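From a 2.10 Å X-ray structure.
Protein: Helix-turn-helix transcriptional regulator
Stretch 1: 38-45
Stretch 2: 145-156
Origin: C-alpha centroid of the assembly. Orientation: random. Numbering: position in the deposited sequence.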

ATOM      1  N   GLN A  38     -15.458   2.653  -8.390  1.00 38.54           N
ATOM      2  CA  GLN A  38     -16.404   3.373  -7.546  1.00 43.69           C
ATOM      3  C   GLN A  38     -16.532   4.830  -7.958  1.00 47.89           C
ATOM      4  O   GLN A  38     -17.541   5.467  -7.639  1.00 52.92           O
ATOM      5  CB  GLN A  38     -15.986   3.269  -6.077  1.00 46.90           C
ATOM      6  CG  GLN A  38     -16.034   1.844  -5.538  1.00 47.20           C
ATOM      7  CD  GLN A  38     -15.397   1.708  -4.169  1.00 54.98           C
ATOM      8  OE1 GLN A  38     -15.270   2.686  -3.429  1.00 58.91           O
ATOM      9  NE2 GLN A  38     -14.971   0.486  -3.831  1.00 55.92           N
ATOM     10  N   PHE A  39     -15.546   5.364  -8.678  1.00 46.73           N
ATOM     11  CA  PHE A  39     -15.560   6.753  -9.121  1.00 47.57           C
ATOM     12  C   PHE A  39     -15.916   6.916 -10.595  1.00 44.67           C
ATOM     13  O   PHE A  39     -16.086   8.052 -11.048  1.00 46.46           O
ATOM     14  CB  PHE A  39     -14.186   7.409  -8.884  1.00 46.58           C
ATOM     15  CG  PHE A  39     -13.615   7.177  -7.509  1.00 49.20           C
ATOM     16  CD1 PHE A  39     -13.820   8.103  -6.489  1.00 57.39           C
ATOM     17  CD2 PHE A  39     -12.857   6.043  -7.234  1.00 45.45           C
ATOM     18  CE1 PHE A  39     -13.285   7.898  -5.216  1.00 53.74           C
ATOM     19  CE2 PHE A  39     -12.322   5.828  -5.965  1.00 46.44           C
ATOM     20  CZ  PHE A  39     -12.535   6.756  -4.954  1.00 52.63           C
ATOM     21  N   ALA A  40     -16.017   5.831 -11.358  1.00 46.33           N
ATOM     22  CA  ALA A  40     -16.097   5.948 -12.807  1.00 42.24           C
ATOM     23  C   ALA A  40     -16.713   4.677 -13.366  1.00 38.80           C
ATOM     24  O   ALA A  40     -16.691   3.632 -12.708  1.00 45.10           O
ATOM     25  CB  ALA A  40     -14.703   6.191 -13.418  1.00 39.74           C
ATOM     26  N   PRO A  41     -17.279   4.727 -14.660  1.00 41.54           N
ATOM     27  CA  PRO A  41     -17.880   3.523 -15.277  1.00 44.09           C
ATOM     28  C   PRO A  41     -16.844   2.586 -15.887  1.00 40.54           C
ATOM     29  O   PRO A  41     -16.728   2.423 -17.106  1.00 42.09           O
ATOM     30  CB  PRO A  41     -18.808   4.129 -16.331  1.00 42.03           C
ATOM     31  CG  PRO A  41     -18.097   5.361 -16.757  1.00 43.76           C
ATOM     32  CD  PRO A  41     -17.502   5.928 -15.487  1.00 42.41           C
ATOM     33  N   VAL A  42     -16.083   1.926 -15.021  1.00 38.06           N
ATOM     34  CA  VAL A  42     -15.133   0.902 -15.446  1.00 38.40           C
ATOM     35  C   VAL A  42     -15.913  -0.377 -15.749  1.00 41.51           C
ATOM     36  O   VAL A  42     -16.442  -1.021 -14.844  1.00 40.57           O
ATOM     37  CB  VAL A  42     -14.065   0.658 -14.377  1.00 36.84           C
ATOM     38  CG1 VAL A  42     -13.144  -0.491 -14.799  1.00 35.29           C
ATOM     39  CG2 VAL A  42     -13.285   1.956 -14.083  1.00 32.98           C
ATOM     40  N   ASP A  43     -15.976  -0.754 -17.025  1.00 39.66           N
ATOM     41  CA  ASP A  43     -16.683  -1.963 -17.427  1.00 40.63           C
ATOM     42  C   ASP A  43     -15.756  -3.125 -17.735  1.00 43.63           C
ATOM     43  O   ASP A  43     -16.211  -4.270 -17.750  1.00 40.66           O
ATOM     44  CB  ASP A  43     -17.547  -1.688 -18.658  1.00 39.84           C
ATOM     45  CG  ASP A  43     -18.625  -0.669 -18.384  1.00 39.78           C
ATOM     46  OD1 ASP A  43     -19.204  -0.720 -17.284  1.00 41.65           O
ATOM     47  OD2 ASP A  43     -18.873   0.188 -19.257  1.00 40.87           O
ATOM     48  N   ASN A  44     -14.485  -2.857 -18.006  1.00 41.36           N
ATOM     49  CA  ASN A  44     -13.506  -3.907 -18.243  1.00 36.75           C
ATOM     50  C   ASN A  44     -12.154  -3.356 -17.803  1.00 34.94           C
ATOM     51  O   ASN A  44     -11.999  -2.153 -17.569  1.00 29.24           O
ATOM     52  CB  ASN A  44     -13.507  -4.347 -19.718  1.00 41.66           C
ATOM     53  CG  ASN A  44     -13.149  -5.832 -19.902  1.00 50.28           C
ATOM     54  OD1 ASN A  44     -12.312  -6.383 -19.174  1.00 47.43           O
ATOM     55  ND2 ASN A  44     -13.782  -6.484 -20.892  1.00 48.97           N
ATOM     56  N   TRP A  45     -11.178  -4.247 -17.671  1.00 34.59           N
ATOM     57  CA  TRP A  45      -9.858  -3.815 -17.233  1.00 34.26           C
ATOM     58  C   TRP A  45      -8.853  -4.890 -17.594  1.00 32.18           C
ATOM     59  O   TRP A  45      -9.205  -6.059 -17.780  1.00 31.98           O
ATOM     60  CB  TRP A  45      -9.827  -3.521 -15.729  1.00 27.23           C
ATOM     61  CG  TRP A  45     -10.334  -4.651 -14.898  1.00 32.32           C
ATOM     62  CD1 TRP A  45     -11.613  -4.837 -14.449  1.00 34.57           C
ATOM     63  CD2 TRP A  45      -9.577  -5.767 -14.431  1.00 29.52           C
ATOM     64  NE1 TRP A  45     -11.690  -6.011 -13.728  1.00 32.44           N
ATOM     65  CE2 TRP A  45     -10.457  -6.599 -13.711  1.00 30.31           C
ATOM     66  CE3 TRP A  45      -8.240  -6.151 -14.563  1.00 33.64           C
ATOM     67  CZ2 TRP A  45     -10.040  -7.779 -13.112  1.00 33.21           C
ATOM     68  CZ3 TRP A  45      -7.832  -7.331 -13.982  1.00 31.07           C
ATOM     69  CH2 TRP A  45      -8.728  -8.129 -13.262  1.00 35.79           C
ATOM     70  N   LEU A 145      -8.238   0.664 -18.093  1.00 26.47           N
ATOM     71  CA  LEU A 145      -9.615   0.665 -17.616  1.00 30.38           C
ATOM     72  C   LEU A 145     -10.489   1.032 -18.803  1.00 28.71           C
ATOM     73  O   LEU A 145     -10.336   2.120 -19.372  1.00 28.61           O
ATOM     74  CB  LEU A 145      -9.819   1.666 -16.472  1.00 29.96           C
ATOM     75  CG  LEU A 145      -8.860   1.601 -15.282  1.00 30.34           C
ATOM     76  CD1 LEU A 145      -9.109   2.803 -14.358  1.00 31.27           C
ATOM     77  CD2 LEU A 145      -9.011   0.305 -14.519  1.00 25.32           C
ATOM     78  N   GLY A 146     -11.378   0.126 -19.191  1.00 31.55           N
ATOM     79  CA  GLY A 146     -12.235   0.377 -20.338  1.00 31.44           C
ATOM     80  C   GLY A 146     -13.665   0.666 -19.931  1.00 33.03           C
ATOM     81  O   GLY A 146     -14.087   0.270 -18.841  1.00 33.22           O
ATOM     82  N   SER A 147     -14.415   1.367 -20.784  1.00 33.53           N
ATOM     83  CA  SER A 147     -15.822   1.651 -20.538  1.00 34.39           C
ATOM     84  C   SER A 147     -16.614   1.432 -21.818  1.00 40.29           C
ATOM     85  O   SER A 147     -16.130   1.729 -22.914  1.00 35.87           O
ATOM     86  CB  SER A 147     -16.040   3.088 -20.058  1.00 35.22           C
ATOM     87  OG  SER A 147     -17.389   3.318 -19.661  1.00 38.99           O
ATOM     88  N   GLU A 148     -17.840   0.923 -21.666  1.00 41.37           N
ATOM     89  CA  GLU A 148     -18.804   0.946 -22.761  1.00 43.66           C
ATOM     90  C   GLU A 148     -19.412   2.332 -22.972  1.00 40.54           C
ATOM     91  O   GLU A 148     -19.966   2.592 -24.044  1.00 43.36           O
ATOM     92  CB  GLU A 148     -19.894  -0.110 -22.519  1.00 42.37           C
ATOM     93  CG  GLU A 148     -19.343  -1.545 -22.616  1.00 41.09           C
ATOM     94  CD  GLU A 148     -20.259  -2.616 -22.029  1.00 51.22           C
ATOM     95  OE1 GLU A 148     -21.459  -2.342 -21.808  1.00 56.03           O
ATOM     96  OE2 GLU A 148     -19.768  -3.740 -21.783  1.00 49.80           O
ATOM     97  N   SER A 149     -19.286   3.240 -22.005  1.00 39.38           N
ATOM     98  CA  SER A 149     -19.596   4.647 -22.232  1.00 45.65           C
ATOM     99  C   SER A 149     -18.293   5.456 -22.281  1.00 40.69           C
ATOM    100  O   SER A 149     -17.209   4.895 -22.489  1.00 44.52           O
ATOM    101  CB  SER A 149     -20.583   5.140 -21.161  1.00 43.43           C
ATOM    102  OG  SER A 149     -20.332   4.541 -19.904  1.00 43.32           O
ATOM    103  N   ARG A 150     -18.394   6.769 -22.115  1.00 41.44           N
ATOM    104  CA  ARG A 150     -17.234   7.646 -22.197  1.00 41.11           C
ATOM    105  C   ARG A 150     -16.791   8.078 -20.806  1.00 42.64           C
ATOM    106  O   ARG A 150     -17.617   8.284 -19.912  1.00 40.91           O
ATOM    107  CB  ARG A 150     -17.534   8.876 -23.055  1.00 40.18           C
ATOM    108  CG  ARG A 150     -17.695   8.551 -24.534  1.00 47.52           C
ATOM    109  CD  ARG A 150     -18.426   9.641 -25.308  1.00 52.28           C
ATOM    110  NE  ARG A 150     -19.810   9.820 -24.859  1.00 69.64           N
ATOM    111  CZ  ARG A 150     -20.767   8.891 -24.920  1.00 66.45           C
ATOM    112  NH1 ARG A 150     -20.524   7.689 -25.440  1.00 66.84           N
ATOM    113  NH2 ARG A 150     -21.983   9.172 -24.465  1.00 71.54           N
ATOM    114  N   PHE A 151     -15.480   8.187 -20.624  1.00 35.09           N
ATOM    115  CA  PHE A 151     -14.929   8.829 -19.439  1.00 33.46           C
ATOM    116  C   PHE A 151     -14.929  10.327 -19.685  1.00 34.29           C
ATOM    117  O   PHE A 151     -14.296  10.793 -20.637  1.00 36.55           O
ATOM    118  CB  PHE A 151     -13.507   8.339 -19.155  1.00 31.34           C
ATOM    119  CG  PHE A 151     -13.420   6.884 -18.791  1.00 29.02           C
ATOM    120  CD1 PHE A 151     -13.925   6.422 -17.584  1.00 30.51           C
ATOM    121  CD2 PHE A 151     -12.809   5.983 -19.640  1.00 29.56           C
ATOM    122  CE1 PHE A 151     -13.829   5.091 -17.243  1.00 31.16           C
ATOM    123  CE2 PHE A 151     -12.704   4.645 -19.304  1.00 27.87           C
ATOM    124  CZ  PHE A 151     -13.207   4.200 -18.104  1.00 31.46           C
ATOM    125  N   GLY A 152     -15.661  11.077 -18.859  1.00 35.75           N
ATOM    126  CA  GLY A 152     -15.732  12.518 -19.004  1.00 37.82           C
ATOM    127  C   GLY A 152     -14.653  13.231 -18.199  1.00 31.23           C
ATOM    128  O   GLY A 152     -13.862  12.619 -17.482  1.00 30.82           O
ATOM    129  N   ALA A 153     -14.641  14.560 -18.326  1.00 30.34           N
ATOM    130  CA  ALA A 153     -13.591  15.355 -17.694  1.00 31.96           C
ATOM    131  C   ALA A 153     -13.558  15.130 -16.191  1.00 32.15           C
ATOM    132  O   ALA A 153     -12.480  15.062 -15.589  1.00 28.61           O
ATOM    133  CB  ALA A 153     -13.790  16.837 -18.005  1.00 33.49           C
ATOM    134  N   GLU A 154     -14.731  14.983 -15.573  1.00 30.80           N
ATOM    135  CA  GLU A 154     -14.796  14.753 -14.138  1.00 32.18           C
ATOM    136  C   GLU A 154     -14.142  13.430 -13.756  1.00 29.69           C
ATOM    137  O   GLU A 154     -13.478  13.334 -12.721  1.00 27.35           O
ATOM    138  CB  GLU A 154     -16.257  14.780 -13.681  1.00 33.15           C
ATOM    139  CG  GLU A 154     -16.446  14.604 -12.201  1.00 39.33           C
ATOM    140  CD  GLU A 154     -17.915  14.709 -11.802  1.00 46.37           C
ATOM    141  OE1 GLU A 154     -18.691  15.360 -12.540  1.00 43.46           O
ATOM    142  OE2 GLU A 154     -18.285  14.135 -10.760  1.00 56.99           O
ATOM    143  N   GLN A 155     -14.338  12.392 -14.571  1.00 30.30           N
ATOM    144  CA  GLN A 155     -13.670  11.117 -14.320  1.00 28.28           C
ATOM    145  C   GLN A 155     -12.158  11.229 -14.517  1.00 24.34           C
ATOM    146  O   GLN A 155     -11.381  10.708 -13.704  1.00 25.79           O
ATOM    147  CB  GLN A 155     -14.255  10.028 -15.226  1.00 33.73           C
ATOM    148  CG  GLN A 155     -15.671   9.573 -14.861  1.00 32.94           C
ATOM    149  CD  GLN A 155     -16.728  10.605 -15.214  1.00 41.28           C
ATOM    150  OE1 GLN A 155     -16.688  11.219 -16.285  1.00 41.74           O
ATOM    151  NE2 GLN A 155     -17.669  10.815 -14.305  1.00 43.96           N
ATOM    152  N   ILE A 156     -11.717  11.878 -15.598  1.00 26.12           N
ATOM    153  CA  ILE A 156     -10.278  12.065 -15.810  1.00 26.51           C
ATOM    154  C   ILE A 156      -9.672  12.836 -14.640  1.00 27.34           C
ATOM    155  O   ILE A 156      -8.611  12.479 -14.114  1.00 24.90           O
ATOM    156  CB  ILE A 156     -10.003  12.785 -17.140  1.00 27.21           C
ATOM    157  CG1 ILE A 156     -10.591  12.012 -18.329  1.00 30.12           C
ATOM    158  CG2 ILE A 156      -8.499  12.984 -17.312  1.00 28.48           C
ATOM    159  CD1 ILE A 156     -10.103  10.602 -18.446  1.00 28.67           C
TER
HETATM  160  O   HOH W   1     -17.372  10.139 -11.433  1.00 46.20           O
HETATM  161  O   HOH W   2     -20.662   2.100 -18.990  1.00 42.34           O

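The two stretches, at least 100 residues apart in sequence, meet in a short run of antiparallel pairing, Asn-44 with Gly-146 and Trp-45 with Leu-145, that gives way to a loop contact. Asn-44 and Gly-146 form the hydrogen-bonded pair: Gly-146 N donates to Asn-44 O at 2.9 Å, and Asn-44 N returns a longer bond of 3.3 Å to Gly-146 O. That same carbonyl oxygen, Gly-146 O, also accepts from Asp-43 N at 2.8 Å, so two successive amides converge on one acceptor where the ladder begins. Next along, Trp-45 and Leu-145 are a non-hydrogen-bonded pair, with CA atoms 4.5 Å apart. Beyond Ser-147 the second stretch leaves the strand and runs through a loop to Gly-152, the N-cap of the helix that starts at Ala-153.

Trp-45 and Leu-145 direct their side chains to the same face of the sheet. Trp-45 CB lies 4.1 Å from Leu-145 CD2, although the indole itself leads away; the same methyl, Leu-145 CD2, is 4.2 Å from Val-42 CG1. Branched aliphatic groups suit this spot because they pack without needing polar partners.

Asp-43 turns its carboxylate to the loop. Its OD2 accepts from Glu-148 N at 2.7 Å with a nearly straight geometry, supplying an acceptor to an amide just past the end of the strand. A water donates to Asp-43 OD2 at 2.6 Å and also lies 2.6 Å from Ser-149 OG, linking the two side chains. Nearby Glu-148 OE1 stands 4.4 Å from Asp-43 OD2, two like charges close together; Glu-148 itself is exposed, where solvent can generally screen such charges.

The hydroxyl of Ser-147 works in two directions: its OG donates to Pro-41 O at 2.8 Å and accepts from Ser-149 N at 3.0 Å, tying the first stretch to the turn of the second. Proline has no amide hydrogen to give, but its carbonyl remains a good acceptor, and its ring adds apolar surface, with Pro-41 CD 4.2 Å from Phe-151 CE1. Ala-40 CB approaches the edge of that aromatic ring, 4.1 Å from Phe-151 CE1.

The methyl of Ala-40 also meets the aliphatic part of Gln-155, with CB 3.8 Å from Gln-155 CG. The amide end of this glutamine serves polar needs: Gln-155 OE1 accepts from Gly-152 N at 2.8 Å, while Gln-155 NE2 donates at 3.0 Å to a water that in turn donates to Phe-39 O at 2.5 Å. A side chain with both methylenes and a terminal amide can thus pack and bond at once.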